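Local coordinates for uncharacterized protein (Sulfolobus solfataricus, PDB 4WYH) that probably acts as PriX, a noncatalytic subunit that the archaeal eukaryotic-type primase needs for efficient primer synthesis, at residues A[92-95]-A[96-100]; A[41-44]-A[45-48]; A[120-123]-A[124-128]; A[84-87]-A[88-92]. One frame throughout, in Å; residues are numbered along the deposited sequence.

Interaction 1. Residues A[92-95]-A[96-100]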
loop_
_atom_site.group_PDB
_atom_site.type_symbol
_atom_site.label_atom_id
_atom_site.label_comp_id
_atom_site.label_asym_id
_atom_site.label_seq_id
_atom_site.Cartn_x
_atom_site.Cartn_y
_atom_site.Cartn_z
ATOM N N LYS A 92 7.734 2.233 9.758
ATOM C CA LYS A 92 9.149 2.297 9.579
ATOM C C LYS A 92 9.753 0.907 9.445
ATOM O O LYS A 92 10.585 0.669 8.562
ATOM C CB LYS A 92 9.843 3.012 10.732
ATOM C CG LYS A 92 9.372 4.419 10.952
ATOM C CD LYS A 92 10.196 5.047 12.090
ATOM C CE LYS A 92 9.948 6.539 12.228
ATOM N NZ LYS A 92 10.508 6.925 13.561
ATOM N N SER A 93 9.324 -0.024 10.293
ATOM C CA SER A 93 9.771 -1.418 10.151
ATOM C C SER A 93 9.414 -2.065 8.792
ATOM O O SER A 93 10.230 -2.746 8.173
ATOM C CB SER A 93 9.231 -2.261 11.276
ATOM O OG SER A 93 9.586 -3.641 11.063
ATOM N N VAL A 94 8.187 -1.896 8.328
ATOM C CA VAL A 94 7.835 -2.376 6.998
ATOM C C VAL A 94 8.741 -1.829 5.904
ATOM O O VAL A 94 9.203 -2.573 5.038
ATOM C CB VAL A 94 6.387 -1.994 6.672
ATOM C CG1 VAL A 94 6.049 -2.377 5.236
ATOM C CG2 VAL A 94 5.394 -2.641 7.647
ATOM N N ILE A 95 8.886 -0.498 5.874
ATOM C CA ILE A 95 9.679 0.208 4.877
ATOM C C ILE A 95 11.109 -0.331 4.910
ATOM O O ILE A 95 11.639 -0.654 3.868
ATOM C CB ILE A 95 9.704 1.738 5.119
ATOM C CG1 ILE A 95 8.314 2.340 4.855
ATOM C CG2 ILE A 95 10.799 2.421 4.290
ATOM C CD1 ILE A 95 8.170 3.677 5.550
ATOM N N ASN A 96 11.698 -0.443 6.107
ATOM C CA ASN A 96 13.057 -0.987 6.194
ATOM C C ASN A 96 13.115 -2.412 5.708
ATOM O O ASN A 96 14.020 -2.743 4.957
ATOM C CB ASN A 96 13.536 -0.953 7.637
ATOM C CG ASN A 96 14.996 -1.374 7.757
ATOM O OD1 ASN A 96 15.881 -0.597 7.411
ATOM N ND2 ASN A 96 15.247 -2.570 8.256
ATOM N N GLY A 97 12.163 -3.269 6.146
ATOM C CA GLY A 97 12.163 -4.701 5.747
ATOM C C GLY A 97 12.034 -4.931 4.244
ATOM O O GLY A 97 12.716 -5.792 3.664
ATOM N N VAL A 98 11.103 -4.213 3.599
ATOM C CA VAL A 98 10.892 -4.376 2.152
ATOM C C VAL A 98 12.058 -3.847 1.390
ATOM O O VAL A 98 12.403 -4.400 0.323
ATOM C CB VAL A 98 9.600 -3.743 1.606
ATOM C CG1 VAL A 98 8.399 -4.309 2.290
ATOM C CG2 VAL A 98 9.585 -2.207 1.546
ATOM N N LYS A 99 12.674 -2.772 1.879
ATOM C CA LYS A 99 13.889 -2.242 1.254
ATOM C C LYS A 99 15.032 -3.217 1.339
ATOM O O LYS A 99 15.777 -3.387 0.361
ATOM C CB LYS A 99 14.317 -0.912 1.900
ATOM C CG LYS A 99 15.530 -0.236 1.210
ATOM C CD LYS A 99 15.850 1.118 1.824
ATOM C CE LYS A 99 16.918 1.890 1.060
ATOM N NZ LYS A 99 16.414 2.465 -0.233
ATOM N N LYS A 100 15.228 -3.805 2.501
ATOM C CA LYS A 100 16.322 -4.762 2.676
ATOM C C LYS A 100 16.186 -6.001 1.782
ATOM O O LYS A 100 17.186 -6.453 1.193
ATOM C CB LYS A 100 16.426 -5.191 4.143
ATOM C CG LYS A 100 17.134 -4.185 4.988
ATOM C CD LYS A 100 17.841 -4.785 6.183
ATOM C CE LYS A 100 18.212 -3.687 7.173
ATOM N NZ LYS A 100 19.435 -4.135 7.858
#
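Val94 and Val98, one helical turn apart, meet through their CG1 methyls at 4.2 Å, a loose apolar contact laid over the backbone bond that joins the same two residues. The Val98 rotamer explains how this valine sits on the preceding turn. Its CG1 lies anti to the carbonyl carbon (chi1 -58°) and leans on Val94 O at 3.3 Å, while CG2 takes the place between the backbone N and the carbonyl carbon and lies between Val94 O and Ile95 O, 3.5 Å from each. Both methyls therefore rest on carbonyl oxygens of the preceding turn.

Asn96 touches that turn by its CB, which rests 3.5 Å from Lys92 O while the amide leads away, its CG being carried anti to its own N (chi1 -174°). Lys99 touches in the same way, with CB close to Ile95 O and the rest of the chain departing, bent at its last torsion. Beneath these groups runs the regular alpha-helical ladder, in which Asn96 N, Gly97 N, Val98 N and Lys99 N donate to the carbonyls four residues earlier; the Gly97 N to Ser93 O bond measures 2.8 Å, and the Lys99 N to Ile95 O bond is longer at 3.1 Å.

The two valines pack against helix 47-63, where both touch Ser56 and where Asn61 bonds Val98 O. Ile95 instead packs on Glu67, Ala70 and Leu74 of helix 67-78, so this part of helix 88-101 covers two helices at once.

Interaction 2. Residues A[41-44]-A[45-48]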
loop_
_atom_site.group_PDB
_atom_site.type_symbol
_atom_site.label_atom_id
_atom_site.label_comp_id
_atom_site.label_asym_id
_atom_site.label_seq_id
_atom_site.Cartn_x
_atom_site.Cartn_y
_atom_site.Cartn_z
ATOM N N MET A 41 -6.779 7.581 -2.832
ATOM C CA MET A 41 -8.187 7.460 -2.471
ATOM C C MET A 41 -8.466 6.761 -1.148
ATOM O O MET A 41 -9.382 7.123 -0.439
ATOM C CB MET A 41 -8.942 6.808 -3.607
ATOM C CG MET A 41 -8.808 7.535 -4.943
ATOM S SD MET A 41 -9.562 9.185 -4.947
ATOM C CE MET A 41 -11.084 8.931 -4.005
ATOM N N GLY A 42 -7.655 5.752 -0.831
ATOM C CA GLY A 42 -7.754 5.035 0.399
ATOM C C GLY A 42 -8.513 3.729 0.237
ATOM O O GLY A 42 -9.180 3.499 -0.770
ATOM N N LEU A 43 -8.325 2.848 1.195
ATOM C CA LEU A 43 -9.040 1.588 1.256
ATOM C C LEU A 43 -9.751 1.484 2.627
ATOM O O LEU A 43 -9.891 2.494 3.375
ATOM C CB LEU A 43 -8.087 0.388 1.024
ATOM C CG LEU A 43 -7.349 0.306 -0.334
ATOM C CD1 LEU A 43 -6.381 -0.894 -0.386
ATOM C CD2 LEU A 43 -8.305 0.277 -1.514
ATOM N N GLN A 44 -10.147 0.259 2.957
ATOM C CA GLN A 44 -11.031 0.062 4.070
ATOM C C GLN A 44 -10.527 -1.015 5.053
ATOM O O GLN A 44 -9.828 -0.665 5.946
ATOM C CB GLN A 44 -12.450 -0.139 3.564
ATOM C CG GLN A 44 -13.488 -0.180 4.652
ATOM C CD GLN A 44 -14.915 -0.068 4.136
ATOM O OE1 GLN A 44 -15.756 0.534 4.785
ATOM N NE2 GLN A 44 -15.191 -0.617 2.977
ATOM N N ASP A 45 -10.994 -2.245 4.968
ATOM C CA ASP A 45 -10.515 -3.313 5.821
ATOM C C ASP A 45 -9.151 -3.873 5.426
ATOM O O ASP A 45 -8.536 -4.558 6.201
ATOM C CB ASP A 45 -11.511 -4.454 5.826
ATOM C CG ASP A 45 -12.912 -4.032 6.400
ATOM O OD1 ASP A 45 -13.024 -2.999 7.107
ATOM O OD2 ASP A 45 -13.858 -4.760 6.069
ATOM N N SER A 46 -8.672 -3.563 4.217
ATOM C CA SER A 46 -7.469 -4.141 3.715
ATOM C C SER A 46 -6.265 -3.209 3.767
ATOM O O SER A 46 -5.261 -3.542 3.211
ATOM C CB SER A 46 -7.700 -4.665 2.299
ATOM O OG SER A 46 -7.784 -3.618 1.383
ATOM N N ARG A 47 -6.385 -2.034 4.408
ATOM C CA ARG A 47 -5.316 -1.002 4.446
ATOM C C ARG A 47 -3.981 -1.481 4.878
ATOM O O ARG A 47 -3.006 -1.193 4.196
ATOM C CB ARG A 47 -5.696 0.193 5.332
ATOM C CG ARG A 47 -6.670 1.121 4.697
ATOM C CD ARG A 47 -7.208 2.138 5.710
ATOM N NE ARG A 47 -7.956 1.480 6.781
ATOM C CZ ARG A 47 -8.264 2.078 7.914
ATOM N NH1 ARG A 47 -7.897 3.358 8.165
ATOM N NH2 ARG A 47 -8.969 1.418 8.791
ATOM N N LYS A 48 -3.915 -2.245 5.982
ATOM C CA LYS A 48 -2.633 -2.669 6.483
ATOM C C LYS A 48 -1.980 -3.695 5.559
ATOM O O LYS A 48 -0.846 -3.585 5.204
ATOM C CB LYS A 48 -2.750 -3.138 7.934
ATOM C CG LYS A 48 -2.823 -1.960 8.889
ATOM C CD LYS A 48 -2.976 -2.455 10.313
ATOM C CE LYS A 48 -3.273 -1.276 11.204
ATOM N NZ LYS A 48 -3.468 -1.730 12.609
HETATM O O HOH W 1 -11.630 -0.948 8.135
HETATM O O HOH W 2 -8.834 -1.479 8.575
#
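Arg47 starts with CG anti to its carbonyl carbon and then bends at chi3 (-63°), a course that folds the chain back over Leu43 O and brings NE to Gln44 O at 3.0 Å. The bond lies in the carbonyl plane, on a lone pair of Gln44 O, although the N-H is far from straight at 143° and the oxygen is tilted out of the guanidinium plane. Leu43 adds a branch contact: its CD1 reaches Ser46 OG at 3.5 Å, and its CB lies against Arg47 CG. Gln44 and Asp45 point the same way, side by side, with amide and carboxylate planes 35° apart.

Two waters join Gln44 O. One donates to it and accepts from Arg47 NH2 at 2.9 Å; the other donates to Asp45 OD1 at 2.7 Å and only weakly to Gln44 O. Arg47 is gripped further by Tyr78 O and Ser83 O, while Glu121 receives Ser46 OG and the backbone N of Gln44 and of Asp45. One carbonyl gathers a guanidinium and two waters, linking Arg47 to Asp45, which binds manganese in a crystal structure of this protein, though none is bound here; these bonds, with those to Glu121, probably stiffen the backbone that presents that carboxylate.

Interaction 3. Residues A[120-123]-A[124-128]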
loop_
_atom_site.group_PDB
_atom_site.type_symbol
_atom_site.label_atom_id
_atom_site.label_comp_id
_atom_site.label_asym_id
_atom_site.label_seq_id
_atom_site.Cartn_x
_atom_site.Cartn_y
_atom_site.Cartn_z
ATOM N N ASN A 120 -11.261 -6.547 -4.112
ATOM C CA ASN A 120 -12.496 -5.768 -4.270
ATOM C C ASN A 120 -12.331 -4.313 -3.798
ATOM O O ASN A 120 -12.796 -3.449 -4.441
ATOM C CB ASN A 120 -13.644 -6.441 -3.552
ATOM C CG ASN A 120 -14.179 -7.627 -4.326
ATOM O OD1 ASN A 120 -13.817 -7.823 -5.489
ATOM N ND2 ASN A 120 -15.005 -8.428 -3.716
ATOM N N GLU A 121 -11.649 -4.062 -2.685
ATOM C CA GLU A 121 -11.476 -2.701 -2.233
ATOM C C GLU A 121 -10.684 -1.828 -3.264
ATOM O O GLU A 121 -10.989 -0.649 -3.494
ATOM C CB GLU A 121 -10.872 -2.687 -0.837
ATOM C CG GLU A 121 -11.773 -3.299 0.245
ATOM C CD GLU A 121 -11.245 -3.071 1.657
ATOM O OE1 GLU A 121 -10.116 -2.594 1.805
ATOM O OE2 GLU A 121 -11.984 -3.361 2.587
ATOM N N ILE A 122 -9.657 -2.437 -3.855
ATOM C CA ILE A 122 -8.799 -1.806 -4.871
ATOM C C ILE A 122 -9.595 -1.480 -6.132
ATOM O O ILE A 122 -9.621 -0.359 -6.597
ATOM C CB ILE A 122 -7.630 -2.751 -5.215
ATOM C CG1 ILE A 122 -6.628 -2.777 -4.056
ATOM C CG2 ILE A 122 -6.934 -2.348 -6.512
ATOM C CD1 ILE A 122 -5.592 -3.871 -4.193
ATOM N N ILE A 123 -10.214 -2.507 -6.667
ATOM C CA ILE A 123 -11.007 -2.407 -7.870
ATOM C C ILE A 123 -12.102 -1.366 -7.722
ATOM O O ILE A 123 -12.376 -0.636 -8.652
ATOM C CB ILE A 123 -11.646 -3.794 -8.165
ATOM C CG1 ILE A 123 -10.638 -4.784 -8.661
ATOM C CG2 ILE A 123 -12.776 -3.709 -9.149
ATOM C CD1 ILE A 123 -9.721 -4.291 -9.717
ATOM N N ARG A 124 -12.759 -1.345 -6.565
ATOM C CA ARG A 124 -13.904 -0.426 -6.319
ATOM C C ARG A 124 -13.460 1.011 -6.366
ATOM O O ARG A 124 -14.193 1.875 -6.933
ATOM C CB ARG A 124 -14.613 -0.730 -5.004
ATOM C CG ARG A 124 -15.374 -2.051 -5.148
ATOM C CD ARG A 124 -15.997 -2.508 -3.838
ATOM N NE ARG A 124 -16.803 -3.734 -3.995
ATOM C CZ ARG A 124 -17.074 -4.581 -3.000
ATOM N NH1 ARG A 124 -16.609 -4.328 -1.788
ATOM N NH2 ARG A 124 -17.803 -5.681 -3.207
ATOM N N VAL A 125 -12.232 1.244 -5.873
ATOM C CA VAL A 125 -11.615 2.574 -6.011
ATOM C C VAL A 125 -11.266 2.895 -7.453
ATOM O O VAL A 125 -11.489 4.009 -7.908
ATOM C CB VAL A 125 -10.329 2.663 -5.139
ATOM C CG1 VAL A 125 -9.439 3.857 -5.521
ATOM C CG2 VAL A 125 -10.736 2.701 -3.695
ATOM N N LEU A 126 -10.670 1.929 -8.163
ATOM C CA LEU A 126 -10.227 2.162 -9.553
ATOM C C LEU A 126 -11.464 2.393 -10.418
ATOM O O LEU A 126 -11.475 3.282 -11.310
ATOM C CB LEU A 126 -9.415 0.985 -10.060
ATOM C CG LEU A 126 -8.144 0.693 -9.275
ATOM C CD1 LEU A 126 -7.447 -0.493 -9.930
ATOM C CD2 LEU A 126 -7.285 1.951 -9.221
ATOM N N LYS A 127 -12.509 1.612 -10.084
ATOM C CA LYS A 127 -13.706 1.533 -10.858
ATOM C C LYS A 127 -14.573 2.742 -10.682
ATOM O O LYS A 127 -15.063 3.301 -11.702
ATOM C CB LYS A 127 -14.477 0.262 -10.546
ATOM C CG LYS A 127 -13.864 -0.929 -11.233
ATOM C CD LYS A 127 -14.795 -2.056 -11.032
ATOM C CE LYS A 127 -14.115 -3.302 -11.573
ATOM N NZ LYS A 127 -14.223 -3.602 -13.045
ATOM N N ASN A 128 -14.743 3.201 -9.442
ATOM C CA ASN A 128 -15.629 4.376 -9.274
ATOM C C ASN A 128 -14.997 5.656 -9.730
ATOM O O ASN A 128 -15.685 6.664 -9.832
ATOM C CB ASN A 128 -16.157 4.548 -7.861
ATOM C CG ASN A 128 -15.094 4.911 -6.903
ATOM O OD1 ASN A 128 -13.931 4.567 -7.108
ATOM N ND2 ASN A 128 -15.463 5.636 -5.842
#
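Arg124 reaches back across Asn120, and with Ile123 these residues account for most of the surface hidden within this piece of helix. The arginine, its CG anti to the carbonyl carbon (chi1 -71°) and its chain extended from CG to NE, runs past Asn120 O and brings its guanidinium to Asn120 CB, which sits 3.9 Å from the guanidinium plane, over its centre. The two side chains cross obliquely, amide and guanidinium planes 31° apart, so the flat charged group is covered on that face by a methylene. The same residues share a backbone bond, Arg124 N to Asn120 O, of 3.0 Å.

Ile123 sends its two branches to different neighbours. CG2 runs alongside the aliphatic part of Lys127, where the modelled atoms are too close for the detail to be trusted, while CD1 approaches Leu126 CD1 at 4.4 Å. Leu126 is met more closely by Ile122, whose CG2 lies 3.9 Å from its CD1, the two side chains pointing the same way.

That Ile122–Leu126 ridge faces helix 33-41, where both residues touch Trp34 and Leu126 also reaches Lys37. Val125 packs on Met41 of the same helix and on Leu43 just beyond it, while Glu121 reaches Ser46, ahead of helix 47-63.

Interaction 4. Residues A[84-87]-A[88-92]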
loop_
_atom_site.group_PDB
_atom_site.type_symbol
_atom_site.label_atom_id
_atom_site.label_comp_id
_atom_site.label_asym_id
_atom_site.label_seq_id
_atom_site.Cartn_x
_atom_site.Cartn_y
_atom_site.Cartn_z
ATOM N N GLY A 84 -9.345 4.123 12.606
ATOM C CA GLY A 84 -8.371 3.122 12.839
ATOM C C GLY A 84 -7.071 3.780 13.229
ATOM O O GLY A 84 -6.919 4.958 13.170
ATOM N N LYS A 85 -6.130 2.972 13.630
ATOM C CA LYS A 85 -4.851 3.492 13.910
ATOM C C LYS A 85 -3.701 2.623 13.406
ATOM O O LYS A 85 -3.778 1.405 13.368
ATOM C CB LYS A 85 -4.728 3.707 15.374
ATOM C CG LYS A 85 -4.675 2.410 16.118
ATOM C CD LYS A 85 -3.904 2.640 17.394
ATOM C CE LYS A 85 -3.872 1.418 18.264
ATOM N NZ LYS A 85 -4.948 1.535 19.329
ATOM N N VAL A 86 -2.648 3.310 13.009
ATOM C CA VAL A 86 -1.404 2.680 12.614
ATOM C C VAL A 86 -0.208 3.296 13.419
ATOM O O VAL A 86 -0.155 4.511 13.628
ATOM C CB VAL A 86 -1.186 2.754 11.065
ATOM C CG1 VAL A 86 -0.825 4.191 10.591
ATOM C CG2 VAL A 86 -0.073 1.794 10.695
ATOM N N TYR A 87 0.725 2.434 13.861
ATOM C CA TYR A 87 2.003 2.811 14.513
ATOM C C TYR A 87 3.048 3.230 13.516
ATOM O O TYR A 87 3.287 2.520 12.519
ATOM C CB TYR A 87 2.575 1.596 15.298
ATOM C CG TYR A 87 1.780 1.178 16.515
ATOM C CD1 TYR A 87 2.221 1.480 17.827
ATOM C CD2 TYR A 87 0.575 0.469 16.384
ATOM C CE1 TYR A 87 1.489 1.059 18.951
ATOM C CE2 TYR A 87 -0.163 0.069 17.507
ATOM C CZ TYR A 87 0.303 0.334 18.783
ATOM O OH TYR A 87 -0.452 -0.093 19.870
ATOM N N GLU A 88 3.705 4.346 13.798
ATOM C CA GLU A 88 4.863 4.739 13.030
ATOM C C GLU A 88 5.947 3.663 13.095
ATOM O O GLU A 88 6.629 3.454 12.145
ATOM C CB GLU A 88 5.460 6.052 13.469
ATOM C CG GLU A 88 4.741 7.225 12.828
ATOM C CD GLU A 88 5.473 8.549 13.004
ATOM O OE1 GLU A 88 6.614 8.576 13.501
ATOM O OE2 GLU A 88 4.882 9.559 12.630
ATOM N N SER A 89 6.109 3.043 14.237
ATOM C CA SER A 89 7.148 2.036 14.398
ATOM C C SER A 89 6.848 0.843 13.435
ATOM O O SER A 89 7.774 0.298 12.793
ATOM C CB SER A 89 7.241 1.617 15.869
ATOM O OG SER A 89 6.211 0.690 16.150
ATOM N N TRP A 90 5.567 0.482 13.278
ATOM C CA TRP A 90 5.195 -0.546 12.303
ATOM C C TRP A 90 5.588 -0.084 10.871
ATOM O O TRP A 90 6.232 -0.802 10.142
ATOM C CB TRP A 90 3.707 -0.858 12.384
ATOM C CG TRP A 90 3.273 -1.967 11.567
ATOM C CD1 TRP A 90 3.348 -3.313 11.902
ATOM C CD2 TRP A 90 2.608 -1.912 10.308
ATOM N NE1 TRP A 90 2.797 -4.075 10.912
ATOM C CE2 TRP A 90 2.332 -3.244 9.917
ATOM C CE3 TRP A 90 2.189 -0.883 9.478
ATOM C CZ2 TRP A 90 1.677 -3.550 8.737
ATOM C CZ3 TRP A 90 1.543 -1.218 8.281
ATOM C CH2 TRP A 90 1.278 -2.525 7.949
ATOM N N LEU A 91 5.207 1.123 10.512
ATOM C CA LEU A 91 5.460 1.652 9.153
ATOM C C LEU A 91 6.938 1.726 8.824
ATOM O O LEU A 91 7.338 1.325 7.761
ATOM C CB LEU A 91 4.794 2.991 8.962
ATOM C CG LEU A 91 3.263 2.955 8.928
ATOM C CD1 LEU A 91 2.640 4.359 9.003
ATOM C CD2 LEU A 91 2.764 2.227 7.677
ATOM N N LYS A 92 7.734 2.233 9.758
ATOM C CA LYS A 92 9.149 2.297 9.579
ATOM C C LYS A 92 9.753 0.907 9.445
ATOM O O LYS A 92 10.585 0.669 8.562
ATOM C CB LYS A 92 9.843 3.012 10.732
ATOM C CG LYS A 92 9.372 4.419 10.952
ATOM C CD LYS A 92 10.196 5.047 12.090
ATOM C CE LYS A 92 9.948 6.539 12.228
ATOM N NZ LYS A 92 10.508 6.925 13.561
#
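Val86 is the bump of this corner, and its two methyls go to different places on the first turn of the helix. CG1 abuts Leu91 CD1 at 3.8 Å. CG2 enters the angle between two side chains, 3.7 Å from Trp90 CE3 and 3.9 Å from Leu91 CG, and it approaches the indole obliquely. The valine crosses both partners at about a right angle, so it fits the notch between them instead of running along either. Its rotamer makes the split possible: with chi1 at 73°, CG2 is anti to the backbone N and CG1 falls between N and the carbonyl carbon.

Tyr87 stands at the N-cap of helix 88-101, the place where an extended lead-in turns into helix. Its carbonyl accepts the first full-turn bond, from Leu91 N at 3.1 Å, and Leu91 CG lies 3.6 Å from that same Tyr87 O, the leucine being laid against the opening turn. Tyr87 CB also touches Trp90 CB at 4.0 Å and approaches Ser89 OG, while the phenol ring itself leads off from the helix.

The indole, with CG anti to the backbone N (chi1 -173°), continues past Val86 to Lys48 and Ile51 of helix 47-63. Leu91 likewise reaches Ile51, and presses on Leu71 and Lys75 of helix 67-78; the amine of Lys75 forms a salt bridge with Glu88.

In the fold
From the N terminus, interaction 2 comes first, making the tight connection between helices 33-41 and 47-63. Interaction 4 follows, where the loop after helix 67-78 enters helix 88-101, and interaction 1 continues along that helix and shares Lys92 with interaction 4. Interaction 3 ends the series near the C terminus. All four are local and run in series, so none encloses or crosses another. Space brings distant ones together: Glu121 of interaction 3 meets interaction 2, joining helix 116-128 to the connection between the first two helices, and Lys48 packs against Lys85 and Trp90 of interaction 4. Interactions 1 and 3 lie on opposite sides of the chain's centre, their centres about 27 Å apart.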